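Local coordinates for glucosamine--fructose-6-phosphate aminotransferase [isomerizing] (Francisella tularensis subsp. tularensis, PDB 3TBF), which converts fructose-6-phosphate and glutamine into glucosamine-6-phosphate, this C-terminal part probably carrying out the sugar isomerisation, at residues I57-C62 against C84-A89. Numbering follows the deposited sequence.
Sequences ICIVAC and CSVEIA
I59 meets C84 and V86 on one face of a parallel strand pair, and both of its backbone polar atoms bond to the neighbouring strand. Its N donates to S85 O at 2.8 Å in a nearly straight bond (172° at the hydrogen), while its O receives E87 N at 2.8 Å. S85 likewise uses both backbone atoms, its N donating to I57 O at 2.9 Å. CD1 of I59, anti to CA (chi2 177°), packs 3.8 Å from C84 SG. I59 and V86 lie side by side and point the same way, with I59 CB 4.1 Å from V86 CG2. The sulfur of C84 is anti to its own backbone N and also touches I57 CG2, so it bridges two isoleucines. The strand axes differ by 19° in direction, and helix 63-80 connects them: a beta-alpha-beta crossover in the SIS domain, where 84-88 is the outermost strand of the chain's parallel five-stranded sheet and 103-109 flanks 56-61 on its far side. That helix packs I76 against I57 and C84, and Y66 against V86. On the other face S85 OG approaches C58 SG at 3.6 Å, and E87 extends away to a salt bridge with R95. A61 N to E87 O is a weak hydrogen bond at 3.3 Å, yet the next, from A89 N to A61 O, is again 2.9 Å, its donor above the carbonyl plane. A89 CB packs against V60 CG1, beside helix 115-124.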
# COMPACT_ATOMS: atom_id res chain seq x y z
N ILE A 57 14.22 11.63 -1.57
CA ILE A 57 13.01 12.36 -1.29
C ILE A 57 12.04 11.49 -0.54
O ILE A 57 11.70 10.42 -1.02
CB ILE A 57 12.35 12.80 -2.58
CG1 ILE A 57 13.21 13.83 -3.26
CG2 ILE A 57 10.99 13.37 -2.30
CD1 ILE A 57 12.79 14.04 -4.63
N CYS A 58 11.57 12.01 0.60
CA CYS A 58 10.70 11.29 1.54
C CYS A 58 9.36 11.98 1.58
O CYS A 58 9.22 13.06 2.16
CB CYS A 58 11.33 11.33 2.96
SG CYS A 58 11.20 9.81 3.93
N ILE A 59 8.35 11.38 0.96
CA ILE A 59 7.02 12.04 0.87
C ILE A 59 6.16 11.44 1.98
O ILE A 59 6.03 10.22 2.09
CB ILE A 59 6.36 11.84 -0.45
CG1 ILE A 59 7.18 12.46 -1.58
CG2 ILE A 59 4.99 12.52 -0.50
CD1 ILE A 59 6.57 12.22 -2.99
N VAL A 60 5.60 12.32 2.81
CA VAL A 60 4.71 11.96 3.89
C VAL A 60 3.37 12.65 3.74
O VAL A 60 3.30 13.87 3.55
CB VAL A 60 5.33 12.36 5.24
CG1 VAL A 60 4.36 12.06 6.41
CG2 VAL A 60 6.65 11.62 5.42
N ALA A 61 2.28 11.90 3.85
CA ALA A 61 0.95 12.47 3.67
C ALA A 61 -0.15 11.49 4.11
O ALA A 61 0.14 10.33 4.49
CB ALA A 61 0.73 12.86 2.21
N CYS A 62 -1.40 11.94 4.08
CA CYS A 62 -2.46 11.03 4.31
C CYS A 62 -3.61 11.19 3.30
O CYS A 62 -3.73 12.23 2.64
CB CYS A 62 -2.89 11.09 5.76
SG CYS A 62 -3.91 12.42 6.06
N CYS A 84 12.91 7.86 -4.20
CA CYS A 84 11.75 8.45 -3.54
C CYS A 84 11.01 7.40 -2.71
O CYS A 84 10.77 6.29 -3.19
CB CYS A 84 10.84 8.98 -4.62
SG CYS A 84 9.49 9.98 -4.03
N SER A 85 10.66 7.72 -1.47
CA SER A 85 9.78 6.84 -0.74
C SER A 85 8.50 7.57 -0.32
O SER A 85 8.49 8.81 -0.16
CB SER A 85 10.49 6.24 0.48
OG SER A 85 10.81 7.24 1.39
N VAL A 86 7.41 6.82 -0.21
CA VAL A 86 6.21 7.48 0.12
C VAL A 86 5.58 6.78 1.28
O VAL A 86 5.34 5.60 1.18
CB VAL A 86 5.21 7.51 -1.03
CG1 VAL A 86 4.01 8.31 -0.58
CG2 VAL A 86 5.80 8.21 -2.26
N GLU A 87 5.24 7.53 2.34
CA GLU A 87 4.70 6.89 3.51
C GLU A 87 3.49 7.57 4.13
O GLU A 87 3.40 8.79 4.18
CB GLU A 87 5.81 6.69 4.55
CG GLU A 87 5.51 5.43 5.49
CD GLU A 87 6.70 5.02 6.37
OE1 GLU A 87 7.86 5.08 5.87
OE2 GLU A 87 6.44 4.62 7.54
N ILE A 88 2.57 6.77 4.61
CA ILE A 88 1.45 7.27 5.36
C ILE A 88 1.85 7.93 6.69
O ILE A 88 2.57 7.36 7.54
CB ILE A 88 0.42 6.17 5.62
CG1 ILE A 88 -0.25 5.78 4.32
CG2 ILE A 88 -0.74 6.70 6.49
CD1 ILE A 88 -0.43 4.31 4.18
N ALA A 89 1.34 9.14 6.87
CA ALA A 89 1.72 9.94 8.02
C ALA A 89 1.39 9.30 9.38
O ALA A 89 2.14 9.45 10.31
CB ALA A 89 1.04 11.27 7.92